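Local structure of uncharacterized conserved protein (3MUQ) at residues E102-V107 with M132-Q137; S125-K130 with Y167-R172; D37-G42 with L47-N52; K64-F69 with Q199-N204. The protein is of unknown function but belongs to the periplasmic binding protein superfamily and probably captures a small solute, perhaps an anion such as phosphate. All blocks are in the same frame, centred on the assembly; numbering follows the deposited sequence.

Contact 1 of 4, residues E102-V107 with M132-Q137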
loop_
_atom_site.group_PDB
_atom_site.type_symbol
_atom_site.label_atom_id
_atom_site.label_comp_id
_atom_site.label_asym_id
_atom_site.label_seq_id
_atom_site.Cartn_x
_atom_site.Cartn_y
_atom_site.Cartn_z
ATOM N N GLU A 102 -23.949 -16.561 7.877
ATOM C CA GLU A 102 -22.984 -17.151 6.954
ATOM C C GLU A 102 -22.368 -16.131 6.015
ATOM O O GLU A 102 -21.159 -16.137 5.797
ATOM C CB GLU A 102 -23.640 -18.255 6.130
ATOM C CG GLU A 102 -23.986 -19.499 6.917
ATOM C CD GLU A 102 -24.857 -20.451 6.122
ATOM O OE1 GLU A 102 -26.100 -20.359 6.242
ATOM O OE2 GLU A 102 -24.301 -21.285 5.371
ATOM N N SER A 103 -23.203 -15.271 5.443
ATOM C CA SER A 103 -22.722 -14.271 4.502
ATOM C C SER A 103 -23.042 -12.877 5.008
ATOM O O SER A 103 -23.868 -12.713 5.902
ATOM C CB SER A 103 -23.342 -14.478 3.124
ATOM O OG SER A 103 -24.707 -14.107 3.119
ATOM N N VAL A 104 -22.382 -11.873 4.444
ATOM C CA VAL A 104 -22.656 -10.505 4.829
ATOM C C VAL A 104 -24.014 -10.092 4.252
ATOM O O VAL A 104 -24.697 -9.213 4.792
ATOM C CB VAL A 104 -21.530 -9.536 4.382
ATOM C CG1 VAL A 104 -21.404 -9.507 2.874
ATOM C CG2 VAL A 104 -21.780 -8.141 4.923
ATOM N N LEU A 105 -24.429 -10.739 3.164
ATOM C CA LEU A 105 -25.745 -10.431 2.612
ATOM C C LEU A 105 -26.858 -10.908 3.565
ATOM O O LEU A 105 -27.855 -10.215 3.748
ATOM C CB LEU A 105 -25.914 -10.994 1.199
ATOM C CG LEU A 105 -24.917 -10.520 0.135
ATOM C CD1 LEU A 105 -25.387 -10.988 -1.224
ATOM C CD2 LEU A 105 -24.746 -9.004 0.125
ATOM N N ASP A 106 -26.675 -12.069 4.192
ATOM C CA ASP A 106 -27.576 -12.497 5.263
ATOM C C ASP A 106 -27.600 -11.478 6.407
ATOM O O ASP A 106 -28.661 -11.162 6.966
ATOM C CB ASP A 106 -27.172 -13.870 5.810
ATOM C CG ASP A 106 -27.421 -14.987 4.814
ATOM O OD1 ASP A 106 -28.211 -14.769 3.864
ATOM O OD2 ASP A 106 -26.824 -16.078 4.977
ATOM N N VAL A 107 -26.427 -10.967 6.756
ATOM C CA VAL A 107 -26.335 -9.975 7.815
ATOM C C VAL A 107 -27.153 -8.720 7.473
ATOM O O VAL A 107 -27.962 -8.257 8.282
ATOM C CB VAL A 107 -24.865 -9.605 8.157
ATOM C CG1 VAL A 107 -24.836 -8.446 9.119
ATOM C CG2 VAL A 107 -24.120 -10.821 8.755
HETATM N N MSE A 132 -23.630 0.505 -0.040
HETATM C CA MSE A 132 -24.759 0.564 -0.976
HETATM C C MSE A 132 -24.782 -0.597 -1.961
HETATM O O MSE A 132 -25.850 -1.057 -2.373
HETATM C CB MSE A 132 -24.784 1.902 -1.707
HETATM C CG MSE A 132 -24.839 3.105 -0.757
HETATM SE SE MSE A 132 -26.317 3.054 0.557
HETATM C CE MSE A 132 -25.917 1.449 1.489
ATOM N N GLY A 133 -23.601 -1.071 -2.329
ATOM C CA GLY A 133 -23.495 -2.228 -3.192
ATOM C C GLY A 133 -24.095 -3.460 -2.545
ATOM O O GLY A 133 -24.783 -4.238 -3.197
ATOM N N PHE A 134 -23.832 -3.650 -1.257
ATOM C CA PHE A 134 -24.369 -4.810 -0.568
ATOM C C PHE A 134 -25.884 -4.721 -0.490
ATOM O O PHE A 134 -26.572 -5.702 -0.734
ATOM C CB PHE A 134 -23.772 -4.958 0.829
ATOM C CG PHE A 134 -22.318 -5.330 0.835
ATOM C CD1 PHE A 134 -21.785 -6.116 -0.175
ATOM C CD2 PHE A 134 -21.487 -4.910 1.862
ATOM C CE1 PHE A 134 -20.450 -6.468 -0.167
ATOM C CE2 PHE A 134 -20.144 -5.253 1.875
ATOM C CZ PHE A 134 -19.625 -6.038 0.860
ATOM N N TRP A 135 -26.411 -3.546 -0.157
ATOM C CA TRP A 135 -27.860 -3.387 -0.152
ATOM C C TRP A 135 -28.412 -3.754 -1.520
ATOM O O TRP A 135 -29.395 -4.482 -1.613
ATOM C CB TRP A 135 -28.305 -1.969 0.245
ATOM C CG TRP A 135 -28.100 -1.645 1.708
ATOM C CD1 TRP A 135 -27.344 -0.637 2.217
ATOM C CD2 TRP A 135 -28.636 -2.347 2.840
ATOM N NE1 TRP A 135 -27.368 -0.654 3.593
ATOM C CE2 TRP A 135 -28.161 -1.692 4.002
ATOM C CE3 TRP A 135 -29.468 -3.464 2.985
ATOM C CZ2 TRP A 135 -28.489 -2.115 5.287
ATOM C CZ3 TRP A 135 -29.802 -3.876 4.261
ATOM C CH2 TRP A 135 -29.307 -3.211 5.397
ATOM N N ALA A 136 -27.781 -3.261 -2.581
ATOM C CA ALA A 136 -28.251 -3.562 -3.936
ATOM C C ALA A 136 -28.255 -5.073 -4.188
ATOM O O ALA A 136 -29.210 -5.608 -4.741
ATOM C CB ALA A 136 -27.417 -2.838 -4.986
ATOM N N GLN A 137 -27.204 -5.760 -3.755
ATOM C CA GLN A 137 -27.142 -7.213 -3.912
ATOM C C GLN A 137 -28.209 -7.956 -3.118
ATOM O O GLN A 137 -28.660 -9.016 -3.538
ATOM C CB GLN A 137 -25.770 -7.743 -3.529
ATOM C CG GLN A 137 -24.680 -7.364 -4.511
ATOM C CD GLN A 137 -23.305 -7.689 -3.983
ATOM O OE1 GLN A 137 -22.996 -8.848 -3.698
ATOM N NE2 GLN A 137 -22.467 -6.662 -3.835
#

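Contact 2 of 4, residues S125-K130 with Y167-R172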
loop_
_atom_site.group_PDB
_atom_site.type_symbol
_atom_site.label_atom_id
_atom_site.label_comp_id
_atom_site.label_asym_id
_atom_site.label_seq_id
_atom_site.Cartn_x
_atom_site.Cartn_y
_atom_site.Cartn_z
ATOM N N SER A 125 -18.614 8.295 0.102
ATOM C CA SER A 125 -17.257 7.793 0.219
ATOM C C SER A 125 -17.161 6.388 -0.362
ATOM O O SER A 125 -18.171 5.742 -0.639
ATOM C CB SER A 125 -16.874 7.740 1.689
ATOM O OG SER A 125 -17.856 7.021 2.417
ATOM N N GLY A 126 -15.939 5.901 -0.521
ATOM C CA GLY A 126 -15.738 4.550 -1.004
ATOM C C GLY A 126 -16.437 3.566 -0.091
ATOM O O GLY A 126 -17.098 2.633 -0.552
ATOM N N THR A 127 -16.300 3.778 1.215
ATOM C CA THR A 127 -16.994 2.939 2.187
ATOM C C THR A 127 -18.510 3.003 2.000
ATOM O O THR A 127 -19.197 1.990 2.016
ATOM C CB THR A 127 -16.629 3.340 3.625
ATOM O OG1 THR A 127 -15.230 3.103 3.836
ATOM C CG2 THR A 127 -17.453 2.537 4.643
ATOM N N HIS A 128 -19.032 4.206 1.823
ATOM C CA HIS A 128 -20.456 4.370 1.584
ATOM C C HIS A 128 -20.913 3.638 0.310
ATOM O O HIS A 128 -21.939 2.962 0.320
ATOM C CB HIS A 128 -20.809 5.847 1.498
ATOM C CG HIS A 128 -22.257 6.103 1.240
ATOM N ND1 HIS A 128 -23.252 5.248 1.674
ATOM C CD2 HIS A 128 -22.886 7.118 0.602
ATOM C CE1 HIS A 128 -24.427 5.725 1.311
ATOM N NE2 HIS A 128 -24.233 6.861 0.661
ATOM N N LYS A 129 -20.161 3.775 -0.784
ATOM C CA LYS A 129 -20.489 3.064 -2.022
ATOM C C LYS A 129 -20.509 1.557 -1.807
ATOM O O LYS A 129 -21.382 0.847 -2.310
ATOM C CB LYS A 129 -19.465 3.362 -3.122
ATOM C CG LYS A 129 -19.287 4.816 -3.451
ATOM C CD LYS A 129 -20.465 5.375 -4.180
ATOM C CE LYS A 129 -20.062 6.652 -4.899
ATOM N NZ LYS A 129 -21.241 7.232 -5.583
ATOM N N LYS A 130 -19.523 1.060 -1.079
ATOM C CA LYS A 130 -19.481 -0.363 -0.812
ATOM C C LYS A 130 -20.691 -0.832 0.012
ATOM O O LYS A 130 -21.231 -1.915 -0.223
ATOM C CB LYS A 130 -18.186 -0.753 -0.113
ATOM C CG LYS A 130 -18.178 -2.225 0.252
ATOM C CD LYS A 130 -16.783 -2.770 0.407
ATOM C CE LYS A 130 -16.783 -4.292 0.315
ATOM N NZ LYS A 130 -16.720 -4.790 -1.087
ATOM N N TYR A 167 -25.721 -1.071 14.446
ATOM C CA TYR A 167 -24.745 -1.735 13.606
ATOM C C TYR A 167 -24.184 -0.757 12.581
ATOM O O TYR A 167 -24.848 0.195 12.195
ATOM C CB TYR A 167 -25.409 -2.888 12.858
ATOM C CG TYR A 167 -25.899 -4.002 13.760
ATOM C CD1 TYR A 167 -25.099 -5.112 14.031
ATOM C CD2 TYR A 167 -27.166 -3.947 14.334
ATOM C CE1 TYR A 167 -25.557 -6.141 14.866
ATOM C CE2 TYR A 167 -27.637 -4.969 15.160
ATOM C CZ TYR A 167 -26.830 -6.063 15.418
ATOM O OH TYR A 167 -27.301 -7.067 16.231
ATOM N N THR A 168 -22.961 -1.007 12.138
ATOM C CA THR A 168 -22.416 -0.314 10.974
ATOM C C THR A 168 -21.329 -1.181 10.312
ATOM O O THR A 168 -20.839 -2.156 10.906
ATOM C CB THR A 168 -21.862 1.096 11.349
ATOM O OG1 THR A 168 -21.727 1.894 10.167
ATOM C CG2 THR A 168 -20.511 1.002 12.047
HETATM N N MSE A 169 -20.984 -0.844 9.073
HETATM C CA MSE A 169 -19.823 -1.443 8.416
HETATM C C MSE A 169 -18.651 -0.476 8.451
HETATM O O MSE A 169 -18.769 0.671 8.007
HETATM C CB MSE A 169 -20.138 -1.780 6.962
HETATM C CG MSE A 169 -19.001 -2.518 6.264
HETATM SE SE MSE A 169 -19.450 -2.890 4.414
HETATM C CE MSE A 169 -19.056 -1.152 3.636
ATOM N N SER A 170 -17.520 -0.933 8.967
ATOM C CA SER A 170 -16.343 -0.074 9.094
ATOM C C SER A 170 -15.129 -0.698 8.445
ATOM O O SER A 170 -15.024 -1.922 8.389
ATOM C CB SER A 170 -16.018 0.125 10.569
ATOM O OG SER A 170 -14.904 0.980 10.739
ATOM N N ASP A 171 -14.189 0.121 7.977
ATOM C CA ASP A 171 -12.894 -0.437 7.623
ATOM C C ASP A 171 -12.265 -0.847 8.945
ATOM O O ASP A 171 -12.512 -0.208 9.969
ATOM C CB ASP A 171 -12.017 0.594 6.935
ATOM C CG ASP A 171 -11.659 1.734 7.854
ATOM O OD1 ASP A 171 -12.454 2.702 7.947
ATOM O OD2 ASP A 171 -10.587 1.654 8.491
ATOM N N ARG A 172 -11.466 -1.908 8.950
ATOM C CA ARG A 172 -10.877 -2.361 10.208
ATOM C C ARG A 172 -9.990 -1.302 10.883
ATOM O O ARG A 172 -9.922 -1.218 12.111
ATOM C CB ARG A 172 -10.080 -3.657 10.022
ATOM C CG ARG A 172 -9.782 -4.369 11.363
ATOM C CD ARG A 172 -8.942 -5.650 11.189
ATOM N NE ARG A 172 -9.496 -6.555 10.182
ATOM C CZ ARG A 172 -10.279 -7.592 10.468
ATOM N NH1 ARG A 172 -10.592 -7.847 11.731
ATOM N NH2 ARG A 172 -10.763 -8.359 9.495
HETATM O O HOH W 1 -13.784 3.954 5.895
#

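Contact 3 of 4, residues D37-G42 with L47-N52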
loop_
_atom_site.group_PDB
_atom_site.type_symbol
_atom_site.label_atom_id
_atom_site.label_comp_id
_atom_site.label_asym_id
_atom_site.label_seq_id
_atom_site.Cartn_x
_atom_site.Cartn_y
_atom_site.Cartn_z
ATOM N N ASP A 37 -7.901 6.513 -20.115
ATOM C CA ASP A 37 -9.278 6.111 -20.452
ATOM C C ASP A 37 -9.626 4.860 -19.654
ATOM O O ASP A 37 -8.887 3.878 -19.677
ATOM C CB ASP A 37 -9.448 5.782 -21.944
ATOM C CG ASP A 37 -9.266 6.999 -22.855
ATOM O OD1 ASP A 37 -9.426 8.149 -22.390
ATOM O OD2 ASP A 37 -8.971 6.792 -24.051
ATOM N N VAL A 38 -10.743 4.903 -18.943
ATOM C CA VAL A 38 -11.191 3.767 -18.153
ATOM C C VAL A 38 -12.266 2.982 -18.913
ATOM O O VAL A 38 -13.232 3.557 -19.419
ATOM C CB VAL A 38 -11.751 4.224 -16.805
ATOM C CG1 VAL A 38 -12.104 3.017 -15.940
ATOM C CG2 VAL A 38 -10.746 5.085 -16.090
ATOM N N ILE A 39 -12.069 1.673 -19.024
ATOM C CA ILE A 39 -13.077 0.798 -19.591
ATOM C C ILE A 39 -13.458 -0.213 -18.519
ATOM O O ILE A 39 -12.653 -1.072 -18.141
ATOM C CB ILE A 39 -12.572 0.048 -20.852
ATOM C CG1 ILE A 39 -12.133 1.029 -21.942
ATOM C CG2 ILE A 39 -13.668 -0.869 -21.394
ATOM C CD1 ILE A 39 -10.708 1.435 -21.861
ATOM N N ALA A 40 -14.686 -0.111 -18.036
ATOM C CA ALA A 40 -15.122 -0.877 -16.876
ATOM C C ALA A 40 -16.026 -2.027 -17.282
ATOM O O ALA A 40 -16.984 -1.842 -18.020
ATOM C CB ALA A 40 -15.829 0.033 -15.893
ATOM N N ALA A 41 -15.709 -3.218 -16.800
ATOM C CA ALA A 41 -16.472 -4.405 -17.138
ATOM C C ALA A 41 -16.369 -5.407 -15.996
ATOM O O ALA A 41 -15.853 -5.090 -14.922
ATOM C CB ALA A 41 -15.957 -5.021 -18.450
ATOM N N GLY A 42 -16.865 -6.618 -16.223
ATOM C CA GLY A 42 -16.699 -7.688 -15.260
ATOM C C GLY A 42 -15.239 -8.086 -15.184
ATOM O O GLY A 42 -14.445 -7.741 -16.059
ATOM N N LEU A 47 -9.888 -8.742 -17.594
ATOM C CA LEU A 47 -8.651 -9.515 -17.794
ATOM C C LEU A 47 -8.516 -10.022 -19.238
ATOM O O LEU A 47 -7.420 -10.045 -19.822
ATOM C CB LEU A 47 -8.562 -10.669 -16.785
ATOM C CG LEU A 47 -8.391 -10.238 -15.304
ATOM C CD1 LEU A 47 -8.370 -11.427 -14.383
ATOM C CD2 LEU A 47 -7.128 -9.417 -15.107
ATOM N N LYS A 48 -9.637 -10.427 -19.816
ATOM C CA LYS A 48 -9.653 -10.853 -21.219
ATOM C C LYS A 48 -9.198 -9.729 -22.154
ATOM O O LYS A 48 -8.497 -9.963 -23.146
ATOM C CB LYS A 48 -11.057 -11.320 -21.618
ATOM C CG LYS A 48 -11.159 -11.927 -23.019
ATOM C CD LYS A 48 -10.504 -13.296 -23.111
ATOM C CE LYS A 48 -10.098 -13.578 -24.549
ATOM N NZ LYS A 48 -9.966 -15.027 -24.891
HETATM N N MSE A 49 -9.622 -8.508 -21.865
HETATM C CA MSE A 49 -9.190 -7.399 -22.690
HETATM C C MSE A 49 -7.663 -7.219 -22.581
HETATM O O MSE A 49 -6.996 -6.856 -23.559
HETATM C CB MSE A 49 -9.938 -6.130 -22.269
HETATM C CG MSE A 49 -11.421 -6.100 -22.721
HETATM SE SE MSE A 49 -12.231 -4.348 -22.351
HETATM C CE MSE A 49 -12.367 -4.447 -20.410
ATOM N N GLY A 50 -7.114 -7.463 -21.386
ATOM C CA GLY A 50 -5.672 -7.429 -21.194
ATOM C C GLY A 50 -4.980 -8.576 -21.917
ATOM O O GLY A 50 -3.957 -8.398 -22.602
ATOM N N GLU A 51 -5.549 -9.768 -21.785
ATOM C CA GLU A 51 -5.068 -10.933 -22.545
ATOM C C GLU A 51 -5.071 -10.681 -24.064
ATOM O O GLU A 51 -4.180 -11.140 -24.794
ATOM C CB GLU A 51 -5.925 -12.167 -22.218
ATOM C CG GLU A 51 -5.533 -13.448 -22.986
ATOM C CD GLU A 51 -6.576 -14.544 -22.830
ATOM O OE1 GLU A 51 -7.362 -14.484 -21.852
ATOM O OE2 GLU A 51 -6.616 -15.454 -23.690
ATOM N N ASN A 52 -6.088 -9.969 -24.541
ATOM C CA ASN A 52 -6.199 -9.689 -25.973
ATOM C C ASN A 52 -5.444 -8.437 -26.447
ATOM O O ASN A 52 -5.411 -8.145 -27.643
ATOM C CB ASN A 52 -7.664 -9.628 -26.393
ATOM C CG ASN A 52 -8.278 -11.006 -26.528
ATOM O OD1 ASN A 52 -7.560 -12.006 -26.521
ATOM N ND2 ASN A 52 -9.610 -11.068 -26.665
#

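Contact 4 of 4, residues K64-F69 with Q199-N204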
loop_
_atom_site.group_PDB
_atom_site.type_symbol
_atom_site.label_atom_id
_atom_site.label_comp_id
_atom_site.label_asym_id
_atom_site.label_seq_id
_atom_site.Cartn_x
_atom_site.Cartn_y
_atom_site.Cartn_z
ATOM N N LYS A 64 -7.042 -14.853 -7.449
ATOM C CA LYS A 64 -6.896 -16.129 -8.122
ATOM C C LYS A 64 -6.860 -15.910 -9.627
ATOM O O LYS A 64 -5.989 -16.428 -10.324
ATOM C CB LYS A 64 -8.047 -17.072 -7.762
ATOM C CG LYS A 64 -8.019 -17.591 -6.333
ATOM C CD LYS A 64 -9.099 -18.645 -6.117
ATOM C CE LYS A 64 -8.946 -19.349 -4.772
ATOM N NZ LYS A 64 -9.240 -18.444 -3.634
ATOM N N ALA A 65 -7.827 -15.146 -10.124
ATOM C CA ALA A 65 -7.882 -14.846 -11.540
ATOM C C ALA A 65 -6.603 -14.104 -11.977
ATOM O O ALA A 65 -6.036 -14.390 -13.037
ATOM C CB ALA A 65 -9.142 -14.036 -11.857
ATOM N N GLU A 66 -6.131 -13.177 -11.143
ATOM C CA GLU A 66 -4.909 -12.430 -11.453
ATOM C C GLU A 66 -3.666 -13.309 -11.443
ATOM O O GLU A 66 -2.705 -13.039 -12.170
ATOM C CB GLU A 66 -4.714 -11.260 -10.480
ATOM C CG GLU A 66 -5.831 -10.217 -10.536
ATOM C CD GLU A 66 -5.991 -9.477 -9.217
ATOM O OE1 GLU A 66 -5.188 -9.740 -8.284
ATOM O OE2 GLU A 66 -6.924 -8.643 -9.115
ATOM N N GLY A 67 -3.667 -14.335 -10.595
ATOM C CA GLY A 67 -2.537 -15.252 -10.522
ATOM C C GLY A 67 -2.364 -16.011 -11.829
ATOM O O GLY A 67 -1.265 -16.142 -12.349
ATOM N N THR A 68 -3.475 -16.505 -12.363
ATOM C CA THR A 68 -3.481 -17.180 -13.658
ATOM C C THR A 68 -3.072 -16.211 -14.774
ATOM O O THR A 68 -2.262 -16.545 -15.652
ATOM C CB THR A 68 -4.888 -17.709 -13.951
ATOM O OG1 THR A 68 -5.257 -18.649 -12.936
ATOM C CG2 THR A 68 -4.946 -18.382 -15.308
ATOM N N PHE A 69 -3.635 -15.007 -14.728
ATOM C CA PHE A 69 -3.320 -13.963 -15.699
ATOM C C PHE A 69 -1.805 -13.770 -15.818
ATOM O O PHE A 69 -1.240 -13.736 -16.921
ATOM C CB PHE A 69 -4.009 -12.669 -15.277
ATOM C CG PHE A 69 -3.930 -11.569 -16.287
ATOM C CD1 PHE A 69 -4.680 -11.629 -17.466
ATOM C CD2 PHE A 69 -3.153 -10.435 -16.035
ATOM C CE1 PHE A 69 -4.633 -10.581 -18.393
ATOM C CE2 PHE A 69 -3.105 -9.390 -16.946
ATOM C CZ PHE A 69 -3.839 -9.462 -18.137
ATOM N N GLN A 199 -5.052 -5.381 -7.304
ATOM C CA GLN A 199 -3.812 -5.363 -8.061
ATOM C C GLN A 199 -3.942 -4.559 -9.341
ATOM O O GLN A 199 -4.995 -4.545 -9.999
ATOM C CB GLN A 199 -3.359 -6.775 -8.442
ATOM C CG GLN A 199 -2.785 -7.588 -7.319
ATOM C CD GLN A 199 -1.878 -8.687 -7.830
ATOM O OE1 GLN A 199 -0.656 -8.534 -7.867
ATOM N NE2 GLN A 199 -2.470 -9.798 -8.234
ATOM N N VAL A 200 -2.844 -3.919 -9.706
ATOM C CA VAL A 200 -2.722 -3.301 -11.007
ATOM C C VAL A 200 -1.633 -4.086 -11.723
ATOM O O VAL A 200 -0.547 -4.332 -11.160
ATOM C CB VAL A 200 -2.368 -1.793 -10.890
ATOM C CG1 VAL A 200 -1.177 -1.601 -9.977
ATOM C CG2 VAL A 200 -2.075 -1.198 -12.269
ATOM N N ILE A 201 -1.938 -4.516 -12.945
ATOM C CA ILE A 201 -1.029 -5.366 -13.706
ATOM C C ILE A 201 -0.893 -4.874 -15.141
ATOM O O ILE A 201 -1.890 -4.619 -15.827
ATOM C CB ILE A 201 -1.539 -6.821 -13.727
ATOM C CG1 ILE A 201 -1.913 -7.258 -12.309
ATOM C CG2 ILE A 201 -0.495 -7.761 -14.358
ATOM C CD1 ILE A 201 -2.592 -8.629 -12.242
ATOM N N LEU A 202 0.348 -4.756 -15.589
ATOM C CA LEU A 202 0.644 -4.267 -16.924
ATOM C C LEU A 202 0.440 -5.353 -17.972
ATOM O O LEU A 202 0.804 -6.507 -17.758
ATOM C CB LEU A 202 2.095 -3.818 -16.981
ATOM C CG LEU A 202 2.479 -2.814 -15.901
ATOM C CD1 LEU A 202 3.954 -2.424 -16.077
ATOM C CD2 LEU A 202 1.559 -1.600 -15.968
ATOM N N VAL A 203 -0.103 -4.975 -19.122
ATOM C CA VAL A 203 -0.167 -5.909 -20.231
ATOM C C VAL A 203 1.252 -6.198 -20.722
ATOM O O VAL A 203 2.065 -5.287 -20.884
ATOM C CB VAL A 203 -1.083 -5.396 -21.356
ATOM C CG1 VAL A 203 -0.961 -6.282 -22.605
ATOM C CG2 VAL A 203 -2.554 -5.289 -20.829
ATOM N N ASN A 204 1.558 -7.474 -20.926
ATOM C CA ASN A 204 2.913 -7.881 -21.282
ATOM C C ASN A 204 3.376 -7.281 -22.624
ATOM O O ASN A 204 2.841 -7.621 -23.673
ATOM C CB ASN A 204 2.975 -9.399 -21.331
ATOM C CG ASN A 204 4.387 -9.922 -21.550
ATOM O OD1 ASN A 204 5.302 -9.175 -21.922
ATOM N ND2 ASN A 204 4.570 -11.216 -21.311
#

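Contact 1 of 4, residues E102-V107 with M132-Q137
L105 fits against helix 126-138 between F134 and Q137, and V104 adds a second apolar touch. The contact is held by packing alone, with no hydrogen bond across it. L105 CG is anti to the carbonyl carbon (chi1 -59°), which carries its methyls to F134 and Q137. L105 CD2 lies 4.1 Å from F134 CD1, meeting the ring obliquely. The same methyl, L105 CD2, is 3.9 Å from F134 O. V104 CG1 sits over one face of the F134 ring, 4.4 Å from F134 CZ, a loose approach. The L105 and Q137 side chains cross at about a right angle. L105 CD1 and CD2 are each 4.0 Å from Q137 CB, so L105 packs on the aliphatic base of Q137.

Within 102-107, S103 is the N-cap of helix 104-113. S103 OG accepts from D106 N at 3.0 Å, with an N-H...O angle of 166°. Q137 NE2 bends back to G133 O in a weak bond.

V104 and V107 pack on F188 of strand 185-188, and V104 N donates to D191. On helix 126-138, W135 points its CB away from this contact and its ring meets F108 of helix 104-113. The two helices meet beside strand 185-188.

Contact 2 of 4, residues S125-K130 with Y167-R172
M169, a selenomethionine, reaches from strand 168-171 to the N-terminal part of helix 126-138 and packs between T127 and K130. Its chain runs straight out, with CG anti to the backbone N (chi1 -175°), and turns only at the end (chi3 80°). This bend sets the methyl CE against the helix. M169 CE lies 3.7 Å from K130 CG. M169 CE is also 3.5 Å from T127 O, and it touches T127 CG2 more loosely. K130 and M169 cross at about a right angle. T127 and M169 run past each other in opposite senses. Only the aliphatic part of K130 is used, for its amino end leads away toward K193 O, a weak bond.

A water makes the polar link. It is 2.7 Å from T127 OG1 and 2.7 Å from D171 OD1. D171 is itself the N-cap of helix 172-178, and its OD1 also bonds T174 OG1. No direct hydrogen bond joins the segments.

Within the helix start, S125 OG accepts from H128 N at 3.1 Å and also bonds D123. S125 is thus the N-cap of helix 126-138.

The sequence S125-G126-T127 at a helix N terminus recalls the Ser-Gly-Thr element by which phosphate-binding proteins of the PstS type hold their anion. A similar role here is probable at most, as it is inferred from sequence and fold alone. The arrangement is consistent with the periplasmic binding protein fold, in which helix N termini face the ligand cleft.

Contact 3 of 4, residues D37-G42 with L47-N52
M49, a selenomethionine, has the most buried surface here, and I39 and A41 receive it. Its side chain leaves helix 43-51 toward strand 35-41. CG is anti to the carbonyl carbon (chi1 -74°), the next torsion is extended, and the chain bends at chi3 (-72°). The bend brings both SE and CE onto the strand. M49 SE lies 3.9 Å from I39 CG2, and M49 CE is at 3.9 Å from the same methyl. M49 CE also comes within 4.1 Å of I39 O.

I39 offers one branch to the contact. Its CG2 is anti to the backbone N, and this methyl does the touching. A41 is two residues further along the strand, so it faces the helix as I39 does. A41 CB is 4.1 Å from M49 CE. The intervening A40 points away. The contact is apolar and small, and it lies near the surface. The CA atoms of I39 and M49 are 9.6 Å apart, so the long M49 side chain spans most of the gap.

On the outer part of the helix, K48 NZ and E51 OE2 form a salt bridge of 3.6 Å.

G42 is the N-cap residue, and the chain turns there from strand into helix. Strands 35-41 and 57-60 lie on the two sides of strand 6-12, parallel to it, and helix 43-51 makes the beta-alpha-beta crossover between them. M49 also touches A10 of strand 6-12. V38 and A40 pack on Y16 of helix 13-18. At the other end of helix 43-51, E51 O accepts bonds from R207 and Y208.

Contact 4 of 4, residues K64-F69 with Q199-N204
Helix 63-71 and strand 195-203 run nearly parallel here, at 18° between their short axes and 10.5 Å at closest approach. E66 and Q199 make the polar link. Q199 NE2 donates to E66 OE1 at 2.7 Å, with a nearly straight N-H...O angle of 169°. The acceptor lies close to the amide plane of Q199. The amide nitrogen, however, meets OE1 from above the carboxylate plane, and the two planes are 58° apart. The other oxygen, E66 OE2, bonds T60 OG1 and A62 N. The buried carboxylate is therefore gripped through both oxygens, which should hold its rotation and may favour its ionised form.

I201 carries the apolar part with two branches. I201 CD1 packs on the aliphatic base of E66, 3.8 Å from E66 CB. I201 CG2 is anti to the backbone N and meets F69 at the ring edge, near its plane, 4.0 Å from F69 CE2. F69 CG is also anti to its own backbone N, and the ring extends from the helix to this methyl.

Q199, I201 and V203 pair through their backbones with strand 57-60 or the residue just before it, and I201 and F69 both pack on V58. Helix 43-51 touches A65 and F69 through L47. V200 and L202 point away, toward helix 213-224, so the sheet has a helix on each face.

In the fold
From the N terminus, contact 3 comes first and joins strand 35-41 to the helix that follows it directly. Contact 4 opens next at helix 63-71 and closes only at strand 195-203, and contacts 1 and 2 both fall within that span. These two cross: contact 1 opens at 102-107, 125-130 starts before contact 1 closes at 132-137, and contact 2 closes at 167-172. They share helix 126-138 and touch where F134 CE2 meets M169 SE at 3.5 Å. Contacts 3 and 4 touch too, as L47 packs on A65 and F69. The centres of contacts 1 and 2 lie about 26 to 27 Å from those of contacts 3 and 4. Contacts 2, 3 and 4 reach the same mixed sheet.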